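Local coordinates for protein uncharacterized sugar kinase PH1459 (Pyrococcus horikoshii, PDB 3EWM) that binds ATP and probably phosphorylates a sugar such as fructose, as a PfkB-type carbohydrate kinase, at residues 148-152 with 184-188; 159-163 with 179-183; 187-193 with 209-215. All coordinates share one frame. Residues are numbered along the deposited sequence.

Contact 1 (148-152 with 184-188)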
loop_
_atom_site.group_PDB
_atom_site.type_symbol
_atom_site.label_atom_id
_atom_site.label_comp_id
_atom_site.label_asym_id
_atom_site.label_seq_id
_atom_site.Cartn_x
_atom_site.Cartn_y
_atom_site.Cartn_z
ATOM N N ILE A 148 0.544 -23.878 14.152
ATOM C CA ILE A 148 0.190 -23.899 15.563
ATOM C C ILE A 148 -0.291 -25.286 16.007
ATOM O O ILE A 148 0.180 -25.802 17.004
ATOM C CB ILE A 148 -0.876 -22.814 15.872
ATOM C CG1 ILE A 148 -0.383 -21.427 15.414
ATOM C CG2 ILE A 148 -1.267 -22.822 17.357
ATOM C CD1 ILE A 148 1.027 -21.012 15.919
ATOM N N LYS A 149 -1.206 -25.887 15.252
ATOM C CA LYS A 149 -1.647 -27.251 15.552
ATOM C C LYS A 149 -0.488 -28.247 15.546
ATOM O O LYS A 149 -0.418 -29.121 16.406
ATOM C CB LYS A 149 -2.760 -27.682 14.595
ATOM C CG LYS A 149 -4.018 -26.835 14.762
ATOM C CD LYS A 149 -5.147 -27.246 13.849
ATOM C CE LYS A 149 -6.392 -26.357 14.115
ATOM N NZ LYS A 149 -7.398 -26.346 13.039
ATOM N N LYS A 150 0.430 -28.102 14.595
ATOM C CA LYS A 150 1.587 -29.001 14.489
ATOM C C LYS A 150 2.469 -28.947 15.736
ATOM O O LYS A 150 2.945 -29.989 16.212
ATOM C CB LYS A 150 2.443 -28.636 13.270
ATOM C CG LYS A 150 3.504 -29.670 12.950
ATOM C CD LYS A 150 4.819 -29.013 12.631
ATOM C CE LYS A 150 5.779 -28.994 13.796
ATOM N NZ LYS A 150 6.461 -30.317 13.935
ATOM N N ILE A 151 2.697 -27.741 16.255
ATOM C CA ILE A 151 3.597 -27.557 17.404
ATOM C C ILE A 151 2.939 -27.624 18.777
ATOM O O ILE A 151 3.642 -27.650 19.787
ATOM C CB ILE A 151 4.358 -26.222 17.368
ATOM C CG1 ILE A 151 3.378 -25.055 17.384
ATOM C CG2 ILE A 151 5.336 -26.167 16.215
ATOM C CD1 ILE A 151 3.931 -23.850 18.078
ATOM N N LYS A 152 1.610 -27.604 18.820
ATOM C CA LYS A 152 0.873 -27.792 20.063
ATOM C C LYS A 152 1.434 -29.017 20.789
ATOM O O LYS A 152 1.560 -30.084 20.196
ATOM C CB LYS A 152 -0.623 -27.975 19.774
ATOM C CG LYS A 152 -1.493 -28.087 21.030
ATOM C CD LYS A 152 -1.720 -26.712 21.630
ATOM C CE LYS A 152 -1.479 -26.711 23.119
ATOM N NZ LYS A 152 -1.390 -25.315 23.650
ATOM N N LYS A 184 -8.033 -21.527 22.041
ATOM C CA LYS A 184 -8.016 -22.894 22.571
ATOM C C LYS A 184 -6.677 -23.604 22.359
ATOM O O LYS A 184 -6.308 -24.471 23.143
ATOM C CB LYS A 184 -9.186 -23.706 22.009
ATOM C CG LYS A 184 -10.514 -23.335 22.684
ATOM C CD LYS A 184 -11.672 -24.141 22.138
ATOM C CE LYS A 184 -12.862 -24.067 23.076
ATOM N NZ LYS A 184 -13.953 -24.995 22.634
ATOM N N LEU A 185 -5.942 -23.196 21.328
ATOM C CA LEU A 185 -4.616 -23.740 21.062
ATOM C C LEU A 185 -3.545 -23.051 21.883
ATOM O O LEU A 185 -2.457 -23.592 22.063
ATOM C CB LEU A 185 -4.266 -23.628 19.578
ATOM C CG LEU A 185 -5.000 -24.555 18.592
ATOM C CD1 LEU A 185 -4.990 -23.922 17.238
ATOM C CD2 LEU A 185 -4.368 -25.950 18.564
ATOM N N ALA A 186 -3.852 -21.866 22.402
ATOM C CA ALA A 186 -2.833 -21.065 23.068
ATOM C C ALA A 186 -2.666 -21.411 24.544
ATOM O O ALA A 186 -3.638 -21.580 25.276
ATOM C CB ALA A 186 -3.111 -19.572 22.887
ATOM N N ASP A 187 -1.411 -21.512 24.954
ATOM C CA ASP A 187 -1.047 -21.586 26.361
ATOM C C ASP A 187 -1.171 -20.214 27.001
ATOM O O ASP A 187 -1.600 -20.094 28.140
ATOM C CB ASP A 187 0.395 -22.039 26.478
ATOM C CG ASP A 187 0.596 -23.432 25.937
ATOM O OD1 ASP A 187 0.244 -24.387 26.659
ATOM O OD2 ASP A 187 1.107 -23.558 24.807
ATOM N N ILE A 188 -0.776 -19.195 26.242
ATOM C CA ILE A 188 -0.680 -17.835 26.732
ATOM C C ILE A 188 -1.556 -17.015 25.828
ATOM O O ILE A 188 -1.403 -17.034 24.601
ATOM C CB ILE A 188 0.778 -17.322 26.652
ATOM C CG1 ILE A 188 1.692 -18.182 27.528
ATOM C CG2 ILE A 188 0.869 -15.849 27.040
ATOM C CD1 ILE A 188 3.024 -18.489 26.862
HETATM O O HOH W 1 -2.333 -25.768 25.987
#

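Contact 2 (159-163 with 179-183)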
loop_
_atom_site.group_PDB
_atom_site.type_symbol
_atom_site.label_atom_id
_atom_site.label_comp_id
_atom_site.label_asym_id
_atom_site.label_seq_id
_atom_site.Cartn_x
_atom_site.Cartn_y
_atom_site.Cartn_z
ATOM N N PHE A 159 -0.798 -16.185 21.954
ATOM C CA PHE A 159 -1.704 -15.582 21.002
ATOM C C PHE A 159 -2.151 -14.221 21.523
ATOM O O PHE A 159 -2.692 -14.127 22.612
ATOM C CB PHE A 159 -2.902 -16.511 20.761
ATOM C CG PHE A 159 -3.891 -15.992 19.735
ATOM C CD1 PHE A 159 -3.545 -15.906 18.393
ATOM C CD2 PHE A 159 -5.160 -15.583 20.119
ATOM C CE1 PHE A 159 -4.455 -15.455 17.440
ATOM C CE2 PHE A 159 -6.082 -15.117 19.183
ATOM C CZ PHE A 159 -5.728 -15.058 17.824
ATOM N N ASP A 160 -1.820 -13.186 20.767
ATOM C CA ASP A 160 -2.315 -11.846 20.988
ATOM C C ASP A 160 -3.598 -11.757 20.171
ATOM O O ASP A 160 -3.583 -11.887 18.951
ATOM C CB ASP A 160 -1.252 -10.858 20.510
ATOM C CG ASP A 160 -1.657 -9.411 20.673
ATOM O OD1 ASP A 160 -2.721 -9.114 21.266
ATOM O OD2 ASP A 160 -0.889 -8.567 20.170
ATOM N N VAL A 161 -4.719 -11.584 20.853
ATOM C CA VAL A 161 -6.011 -11.535 20.193
ATOM C C VAL A 161 -6.008 -10.376 19.177
ATOM O O VAL A 161 -6.527 -10.510 18.067
ATOM C CB VAL A 161 -7.157 -11.405 21.242
ATOM C CG1 VAL A 161 -8.484 -11.184 20.571
ATOM C CG2 VAL A 161 -7.191 -12.666 22.140
ATOM N N ASN A 162 -5.396 -9.261 19.561
ATOM C CA ASN A 162 -5.179 -8.126 18.659
ATOM C C ASN A 162 -6.322 -7.998 17.647
ATOM O O ASN A 162 -6.118 -8.112 16.430
ATOM C CB ASN A 162 -3.845 -8.284 17.924
ATOM C CG ASN A 162 -3.462 -7.045 17.139
ATOM O OD1 ASN A 162 -4.009 -5.966 17.357
ATOM N ND2 ASN A 162 -2.541 -7.197 16.205
ATOM N N LEU A 163 -7.526 -7.765 18.150
ATOM C CA LEU A 163 -8.679 -7.874 17.282
ATOM C C LEU A 163 -8.869 -6.618 16.440
ATOM O O LEU A 163 -8.931 -5.512 16.974
ATOM C CB LEU A 163 -9.941 -8.223 18.077
ATOM C CG LEU A 163 -11.104 -8.690 17.193
ATOM C CD1 LEU A 163 -10.647 -9.665 16.079
ATOM C CD2 LEU A 163 -12.187 -9.326 18.042
ATOM N N LEU A 179 -10.747 -17.322 15.944
ATOM C CA LEU A 179 -10.278 -16.760 17.207
ATOM C C LEU A 179 -10.447 -17.756 18.327
ATOM O O LEU A 179 -9.536 -17.950 19.116
ATOM C CB LEU A 179 -10.976 -15.446 17.563
ATOM C CG LEU A 179 -10.685 -14.225 16.679
ATOM C CD1 LEU A 179 -11.479 -13.034 17.197
ATOM C CD2 LEU A 179 -9.225 -13.883 16.596
ATOM N N GLU A 180 -11.608 -18.410 18.388
ATOM C CA GLU A 180 -11.812 -19.419 19.408
ATOM C C GLU A 180 -10.832 -20.569 19.241
ATOM O O GLU A 180 -10.265 -21.022 20.210
ATOM C CB GLU A 180 -13.248 -19.935 19.428
ATOM C CG GLU A 180 -13.503 -20.815 20.626
ATOM C CD GLU A 180 -14.926 -21.253 20.721
ATOM O OE1 GLU A 180 -15.651 -21.178 19.711
ATOM O OE2 GLU A 180 -15.308 -21.681 21.816
ATOM N N GLU A 181 -10.625 -21.032 18.013
ATOM C CA GLU A 181 -9.708 -22.151 17.811
ATOM C C GLU A 181 -8.287 -21.783 18.224
ATOM O O GLU A 181 -7.604 -22.585 18.845
ATOM C CB GLU A 181 -9.752 -22.677 16.372
ATOM C CG GLU A 181 -11.066 -23.376 16.032
ATOM C CD GLU A 181 -11.243 -23.623 14.550
ATOM O OE1 GLU A 181 -12.239 -24.286 14.177
ATOM O OE2 GLU A 181 -10.392 -23.155 13.759
ATOM N N SER A 182 -7.882 -20.556 17.906
ATOM C CA SER A 182 -6.562 -20.030 18.256
ATOM C C SER A 182 -6.393 -19.907 19.755
ATOM O O SER A 182 -5.366 -20.268 20.297
ATOM C CB SER A 182 -6.350 -18.644 17.621
ATOM O OG SER A 182 -6.411 -18.715 16.215
ATOM N N ILE A 183 -7.408 -19.366 20.421
ATOM C CA ILE A 183 -7.358 -19.197 21.860
ATOM C C ILE A 183 -7.235 -20.571 22.522
ATOM O O ILE A 183 -6.415 -20.765 23.415
ATOM C CB ILE A 183 -8.587 -18.433 22.386
ATOM C CG1 ILE A 183 -8.527 -16.954 21.940
ATOM C CG2 ILE A 183 -8.624 -18.534 23.901
ATOM C CD1 ILE A 183 -9.845 -16.170 22.108
#

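Contact 3 (187-193 with 209-215)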
loop_
_atom_site.group_PDB
_atom_site.type_symbol
_atom_site.label_atom_id
_atom_site.label_comp_id
_atom_site.label_asym_id
_atom_site.label_seq_id
_atom_site.Cartn_x
_atom_site.Cartn_y
_atom_site.Cartn_z
ATOM N N ASP A 187 -1.411 -21.512 24.954
ATOM C CA ASP A 187 -1.047 -21.586 26.361
ATOM C C ASP A 187 -1.171 -20.214 27.001
ATOM O O ASP A 187 -1.600 -20.094 28.140
ATOM C CB ASP A 187 0.395 -22.039 26.478
ATOM C CG ASP A 187 0.596 -23.432 25.937
ATOM O OD1 ASP A 187 0.244 -24.387 26.659
ATOM O OD2 ASP A 187 1.107 -23.558 24.807
ATOM N N ILE A 188 -0.776 -19.195 26.242
ATOM C CA ILE A 188 -0.680 -17.835 26.732
ATOM C C ILE A 188 -1.556 -17.015 25.828
ATOM O O ILE A 188 -1.403 -17.034 24.601
ATOM C CB ILE A 188 0.778 -17.322 26.652
ATOM C CG1 ILE A 188 1.692 -18.182 27.528
ATOM C CG2 ILE A 188 0.869 -15.849 27.040
ATOM C CD1 ILE A 188 3.024 -18.489 26.862
ATOM N N VAL A 189 -2.499 -16.302 26.423
ATOM C CA VAL A 189 -3.364 -15.430 25.653
ATOM C C VAL A 189 -3.257 -14.025 26.218
ATOM O O VAL A 189 -3.303 -13.822 27.444
ATOM C CB VAL A 189 -4.845 -15.933 25.662
ATOM C CG1 VAL A 189 -5.802 -14.879 25.074
ATOM C CG2 VAL A 189 -4.955 -17.239 24.897
ATOM N N LYS A 190 -3.066 -13.077 25.306
ATOM C CA LYS A 190 -3.099 -11.669 25.613
ATOM C C LYS A 190 -4.310 -11.036 24.931
ATOM O O LYS A 190 -4.526 -11.210 23.727
ATOM C CB LYS A 190 -1.800 -11.000 25.135
ATOM C CG LYS A 190 -1.795 -9.503 25.306
ATOM C CD LYS A 190 -0.506 -8.898 24.747
ATOM C CE LYS A 190 -0.606 -7.401 24.640
ATOM N NZ LYS A 190 -1.430 -6.954 23.495
ATOM N N ALA A 191 -5.096 -10.290 25.706
ATOM C CA ALA A 191 -6.256 -9.618 25.185
ATOM C C ALA A 191 -6.512 -8.371 25.995
ATOM O O ALA A 191 -6.205 -8.338 27.183
ATOM C CB ALA A 191 -7.488 -10.539 25.236
ATOM N N SER A 192 -7.076 -7.353 25.349
ATOM C CA SER A 192 -7.570 -6.188 26.066
ATOM C C SER A 192 -8.874 -6.563 26.746
ATOM O O SER A 192 -9.569 -7.493 26.335
ATOM C CB SER A 192 -7.839 -5.021 25.117
ATOM O OG SER A 192 -8.879 -5.364 24.209
ATOM N N GLU A 193 -9.222 -5.807 27.774
ATOM C CA GLU A 193 -10.502 -6.022 28.423
ATOM C C GLU A 193 -11.666 -5.869 27.418
ATOM O O GLU A 193 -12.662 -6.582 27.528
ATOM C CB GLU A 193 -10.646 -5.133 29.671
ATOM C CG GLU A 193 -10.458 -3.666 29.428
ATOM C CD GLU A 193 -10.645 -2.848 30.700
ATOM O OE1 GLU A 193 -11.385 -3.302 31.596
ATOM O OE2 GLU A 193 -10.031 -1.761 30.796
ATOM N N SER A 209 -4.472 -21.622 28.210
ATOM C CA SER A 209 -4.506 -22.812 29.065
ATOM C C SER A 209 -3.567 -22.656 30.276
ATOM O O SER A 209 -3.830 -23.176 31.373
ATOM C CB SER A 209 -4.162 -24.056 28.239
ATOM O OG SER A 209 -2.823 -24.004 27.819
HETATM N N MSE A 210 -2.492 -21.900 30.077
HETATM C CA MSE A 210 -1.478 -21.712 31.097
HETATM C C MSE A 210 -1.555 -20.329 31.737
HETATM O O MSE A 210 -1.325 -20.182 32.943
HETATM C CB MSE A 210 -0.101 -21.931 30.484
HETATM C CG MSE A 210 1.029 -21.138 31.119
HETATM SE SE MSE A 210 2.792 -21.498 30.349
HETATM C CE MSE A 210 3.067 -23.301 31.059
ATOM N N LEU A 211 -1.856 -19.316 30.924
ATOM C CA LEU A 211 -1.806 -17.931 31.387
ATOM C C LEU A 211 -2.582 -16.985 30.495
ATOM O O LEU A 211 -2.548 -17.074 29.267
ATOM C CB LEU A 211 -0.349 -17.455 31.482
ATOM C CG LEU A 211 -0.131 -16.010 31.925
ATOM C CD1 LEU A 211 -0.345 -15.909 33.422
ATOM C CD2 LEU A 211 1.250 -15.518 31.530
ATOM N N THR A 212 -3.276 -16.052 31.124
ATOM C CA THR A 212 -3.987 -15.035 30.382
ATOM C C THR A 212 -3.505 -13.681 30.866
ATOM O O THR A 212 -3.435 -13.440 32.076
ATOM C CB THR A 212 -5.506 -15.162 30.599
ATOM O OG1 THR A 212 -5.893 -16.510 30.338
ATOM C CG2 THR A 212 -6.258 -14.250 29.674
ATOM N N ALA A 213 -3.168 -12.811 29.919
ATOM C CA ALA A 213 -2.783 -11.451 30.233
ATOM C C ALA A 213 -3.864 -10.567 29.672
ATOM O O ALA A 213 -4.106 -10.567 28.464
ATOM C CB ALA A 213 -1.431 -11.108 29.629
ATOM N N ILE A 214 -4.552 -9.851 30.557
ATOM C CA ILE A 214 -5.603 -8.957 30.120
ATOM C C ILE A 214 -5.095 -7.546 30.304
ATOM O O ILE A 214 -4.792 -7.135 31.424
ATOM C CB ILE A 214 -6.959 -9.161 30.886
ATOM C CG1 ILE A 214 -7.530 -10.575 30.679
ATOM C CG2 ILE A 214 -7.991 -8.133 30.435
ATOM C CD1 ILE A 214 -7.589 -11.067 29.229
ATOM N N THR A 215 -5.000 -6.814 29.200
ATOM C CA THR A 215 -4.537 -5.442 29.242
ATOM C C THR A 215 -5.696 -4.488 29.565
ATOM O O THR A 215 -6.831 -4.656 29.099
ATOM C CB THR A 215 -3.824 -5.046 27.930
ATOM O OG1 THR A 215 -4.729 -5.194 26.823
ATOM C CG2 THR A 215 -2.587 -5.939 27.698
HETATM O O HOH W 1 -2.333 -25.768 25.987
HETATM O O HOH W 2 -3.954 -6.204 24.489
#

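Contact 1 (148-152 with 184-188)
Leu-185 and Lys-152 carry most of the surface buried where the C-terminal ends of helices 140-151 and 172-185 meet, a worked example of a lysine whose stem packs on apolar groups while its ammonium reaches a carbonyl at a helix C-terminus. Leu-185, in the last turn of helix 172-185, points at the other helix and has the largest area covered. Its CB lies 3.8 Å from Ile-148 CG2, and its CD2 meets the aliphatic part of Lys-149 at CG (3.9 Å). Leu-185 CD2 is also 4.1 Å from Lys-152 CD, so the leucine is lined by carbon from a buried isoleucine and two lysine stems. Helices 140-151 and 172-185 flank one face of the Rossmann-like central sheet of the ribokinase fold, and each is followed by a turn into a parallel strand; Lys-152 and Ala-186 are the first residues to depart from helical geometry. Lys-152 spans the gap between these two ends. Its NZ donates to the Leu-185 backbone O at 2.6 Å and makes a longer, weak salt bridge to Asp-187 OD2 at 3.3 Å. A water bound to Lys-152 NZ (2.6 Å) donates to Asp-187 OD1 at 3.0 Å, engaging the second carboxylate oxygen. Asp-187 OD2 also accepts a hydrogen bond from the backbone N of Ile-157, tying the charged group to strand 156-160.

Contact 2 (159-163 with 179-183)
A helix that connects two parallel strands must cover the sheet it crosses, and the segment 159-163 illustrates how the first strand of such a unit receives it. Phe-159, near the end of strand 156-160, directs its side chain at helix 172-185 and contributes the largest covered area. Ser-182 CB sits over one face of the ring, 3.7 Å from the Phe-159 ring centroid and 13° off the ring normal, a CH-pi contact. Leu-179 CD2 approaches the ring edge at 3.9 Å from Phe-159 CZ, and Ile-183 CG1 lies 4.1 Å from Phe-159 CD2. Leu-179, Ser-182 and Ile-183, within about one turn of helix, thus all pack on one aromatic side chain. Val-161 follows, just past the strand, with its CG2 4.4 Å from Ile-183 CD1; it also packs on Val-189 and Ala-191 of the next strand. Farther along, Leu-163 CD1 reaches Leu-179 CD1 at 3.6 Å, so Leu-179 bridges the phenylalanine and the loop beyond the strand. Together strand 156-160, helix 172-185 and strand 188-192 form a beta-alpha-beta crossover, a repeating unit of the ribokinase fold, and the ATP-binding Lys-190 lies about 6 Å from Val-161, side chain to side chain. The Ser-182 hydroxyl is hydrogen-bonded to the Val-178 carbonyl of its own helix, so the serine can place its CB, set by the backbone, against the ring while its polar group stays satisfied. The contact is therefore wholly apolar in character: the helix is held against the strand by shape and hydrophobic burial, with no directional polar bond between the two segments.

Contact 3 (187-193 with 209-215)
Parallel strands pair through a ladder in which alternate residues of one strand supply both donor and acceptor, and strands 188-192 and 211-215 follow the rule closely. Val-189 N donates to Leu-211 O (2.9 Å), and Val-189 O accepts from Ala-213 N (2.7 Å); Ala-191 repeats the pattern, its N bonding to Ala-213 O (2.9 Å) and its O receiving Thr-215 N (2.8 Å). At the entrance, Asp-187 O takes two amides, Met-210 N at 2.8 Å and Leu-211 N at 2.9 Å, while at the exit Glu-193 N donates to Thr-215 O at 3.0 Å. Water also joins the strands: one molecule lies 2.8 Å from Lys-190 NZ and 2.7 Å from Thr-215 OG1, linking two ATP-binding residues, and another connects Asp-187 OD1 (3.0 Å) with Ser-209 OG (2.6 Å). Around this framework, Lys-190 CE meets Thr-215 CG2 at 3.9 Å on one face, and Ala-191 CB meets Ile-214 CD1 at 4.0 Å on the other. SE of Met-210, a selenomethionine, is 4.5 Å from Ile-188 CG1. Ser-192 is the N-cap of helix 193-200, which completes the beta-alpha-beta unit between these strands. Helix 245-259 covers the face carrying Ile-188, Lys-190 and Leu-211; strand 156-160 flanks 188-192, and antiparallel strand 220-225 flanks 211-215.

All three contacts belong to one continuous part of the ribokinase-like fold, in which strands 156-160, 188-192 and 211-215 are adjacent and parallel in the large sheet. Contact 2 is nested within the loop closed by contact 1, and both use helix 172-185, with centres about 11 Å apart. Contact 3 starts where contact 1 ends, sharing Asp-187, Ile-188 and a water, with centres about 14 Å apart; it follows contact 2 in series, centres about 10 Å apart. Contacts 2 and 3 meet directly at the end of strand 156-160, where Val-161 N lies 2.9 Å from Lys-190 O, a probable hydrogen bond. Successive beta-alpha-beta units thus carry the chain to the strands that carry the ATP-binding residues Lys-190 and Thr-215.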